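Local coordinates for octaprenyl Pyrophosphate Synthase (Helicobacter pylori, PDB 3TC1), which probably condenses isopentenyl pyrophosphate units in a magnesium-dependent chain elongation that yields the C40 product octaprenyl pyrophosphate, at residues A45-K50 with I54-A59. Residues are numbered along the deposited sequence; the frame is centred on the assembly and turned at random.
Sequences ALLNEK and ILLDKA
With chi1 at -71°, Leu-47 sets its CG opposite its own carbonyl carbon and sends both methyls from the loop toward the helix that follows. Leu-56 answers with CG trans to its backbone N (chi1 175°); its first side-chain bond points to one side of the loop, and the torsion carries its CD1 methyl to the loop. The two leucines cross at about a right angle, and the touch is methyl on methyl, Leu-47 CD1 lying 3.6 Å from Leu-56 CD1. The other branch of Leu-47 reaches one turn further along the helix, where its CD2 comes within 4.0 Å of Ala-59 CB. One leucine thus straddles an i, i+3 pair on the helix surface, CD1 meeting Leu-56 alone, while CD2 lies against Ala-59 and also near the Leu-56 methyl. The fold is the all-helical one of the polyprenyl synthetases; here the loop after helix 38-44 leads into the long helix 53-80, and the packing is purely apolar and lays the loop leucine against the first two turns of that helix. No hydrogen bond joins the two segments, whose nearest CA atoms, those of Leu-47 and Leu-56, stay 7.9 Å apart. Gln-5 of helix 3-18 touches both leucines, while Leu-178 also packs on Leu-47. Ala-59, the buried member of the trio, lies against Met-174 and Leu-177 of helix 152-177.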
loop_
_atom_site.group_PDB
_atom_site.type_symbol
_atom_site.label_atom_id
_atom_site.label_comp_id
_atom_site.label_asym_id
_atom_site.label_seq_id
_atom_site.Cartn_x
_atom_site.Cartn_y
_atom_site.Cartn_z
ATOM N N ALA B 45 23.164 9.648 -11.131
ATOM C CA ALA B 45 24.608 9.859 -11.073
ATOM C C ALA B 45 25.425 8.681 -11.582
ATOM O O ALA B 45 26.629 8.815 -11.819
ATOM C CB ALA B 45 25.027 10.195 -9.642
ATOM N N LEU B 46 24.782 7.526 -11.740
ATOM C CA LEU B 46 25.478 6.340 -12.224
ATOM C C LEU B 46 25.503 6.260 -13.746
ATOM O O LEU B 46 26.255 5.471 -14.316
ATOM C CB LEU B 46 24.842 5.067 -11.650
ATOM C CG LEU B 46 25.251 4.715 -10.214
ATOM C CD1 LEU B 46 24.796 5.812 -9.262
ATOM C CD2 LEU B 46 24.643 3.378 -9.817
ATOM N N LEU B 47 24.678 7.072 -14.399
ATOM C CA LEU B 47 24.615 7.080 -15.855
ATOM C C LEU B 47 25.927 7.547 -16.481
ATOM O O LEU B 47 26.634 8.381 -15.912
ATOM C CB LEU B 47 23.474 7.982 -16.330
ATOM C CG LEU B 47 22.051 7.469 -16.095
ATOM C CD1 LEU B 47 21.047 8.582 -16.380
ATOM C CD2 LEU B 47 21.791 6.264 -16.989
ATOM N N ASN B 48 26.248 6.987 -17.647
ATOM C CA ASN B 48 27.460 7.347 -18.386
ATOM C C ASN B 48 27.100 8.343 -19.473
ATOM O O ASN B 48 25.939 8.448 -19.874
ATOM C CB ASN B 48 28.087 6.126 -19.069
ATOM C CG ASN B 48 28.805 5.213 -18.108
ATOM O OD1 ASN B 48 29.541 5.668 -17.235
ATOM N ND2 ASN B 48 28.614 3.909 -18.276
ATOM N N GLU B 49 28.105 9.061 -19.963
ATOM C CA GLU B 49 27.897 10.028 -21.031
ATOM C C GLU B 49 27.284 9.316 -22.233
ATOM O O GLU B 49 26.351 9.817 -22.859
ATOM C CB GLU B 49 29.232 10.659 -21.453
ATOM C CG GLU B 49 29.127 11.584 -22.668
ATOM C CD GLU B 49 30.463 12.177 -23.088
ATOM O OE1 GLU B 49 31.153 11.575 -23.941
ATOM O OE2 GLU B 49 30.825 13.246 -22.554
ATOM N N LYS B 50 27.810 8.129 -22.526
ATOM C CA LYS B 50 27.376 7.331 -23.672
ATOM C C LYS B 50 26.285 6.290 -23.454
ATOM O O LYS B 50 26.170 5.352 -24.245
ATOM C CB LYS B 50 28.580 6.618 -24.284
ATOM C CG LYS B 50 29.678 7.543 -24.726
ATOM C CD LYS B 50 30.970 6.779 -24.895
ATOM C CE LYS B 50 32.144 7.645 -24.485
ATOM N NZ LYS B 50 33.438 6.928 -24.618
ATOM N N ILE B 54 17.895 3.669 -25.353
ATOM C CA ILE B 54 16.978 2.648 -24.867
ATOM C C ILE B 54 17.218 2.399 -23.379
ATOM O O ILE B 54 16.276 2.354 -22.589
ATOM C CB ILE B 54 17.151 1.319 -25.634
ATOM C CG1 ILE B 54 16.763 1.509 -27.106
ATOM C CG2 ILE B 54 16.315 0.228 -24.987
ATOM C CD1 ILE B 54 15.347 2.008 -27.323
ATOM N N LEU B 55 18.485 2.241 -23.005
ATOM C CA LEU B 55 18.837 1.996 -21.611
ATOM C C LEU B 55 18.509 3.206 -20.731
ATOM O O LEU B 55 18.054 3.054 -19.595
ATOM C CB LEU B 55 20.323 1.652 -21.505
ATOM C CG LEU B 55 20.908 1.320 -20.128
ATOM C CD1 LEU B 55 20.095 0.207 -19.459
ATOM C CD2 LEU B 55 22.364 0.894 -20.301
ATOM N N LEU B 56 18.738 4.404 -21.261
ATOM C CA LEU B 56 18.463 5.634 -20.525
ATOM C C LEU B 56 16.981 5.725 -20.149
ATOM O O LEU B 56 16.638 6.128 -19.037
ATOM C CB LEU B 56 18.853 6.849 -21.368
ATOM C CG LEU B 56 18.528 8.231 -20.797
ATOM C CD1 LEU B 56 19.210 8.415 -19.443
ATOM C CD2 LEU B 56 18.996 9.297 -21.780
ATOM N N ASP B 57 16.107 5.355 -21.079
ATOM C CA ASP B 57 14.677 5.391 -20.810
ATOM C C ASP B 57 14.340 4.399 -19.694
ATOM O O ASP B 57 13.541 4.703 -18.811
ATOM C CB ASP B 57 13.881 5.056 -22.071
ATOM C CG ASP B 57 12.380 5.138 -21.850
ATOM O OD1 ASP B 57 11.874 6.235 -21.525
ATOM O OD2 ASP B 57 11.706 4.099 -21.995
ATOM N N LYS B 58 14.947 3.213 -19.738
ATOM C CA LYS B 58 14.719 2.203 -18.705
ATOM C C LYS B 58 15.165 2.756 -17.356
ATOM O O LYS B 58 14.530 2.513 -16.335
ATOM C CB LYS B 58 15.520 0.927 -18.985
ATOM C CG LYS B 58 14.960 -0.009 -20.044
ATOM C CD LYS B 58 15.776 -1.305 -20.038
ATOM C CE LYS B 58 15.180 -2.397 -20.922
ATOM N NZ LYS B 58 15.529 -2.242 -22.357
ATOM N N ALA B 59 16.274 3.490 -17.361
ATOM C CA ALA B 59 16.809 4.076 -16.140
ATOM C C ALA B 59 15.854 5.138 -15.597
ATOM O O ALA B 59 15.630 5.230 -14.390
ATOM C CB ALA B 59 18.172 4.680 -16.407
#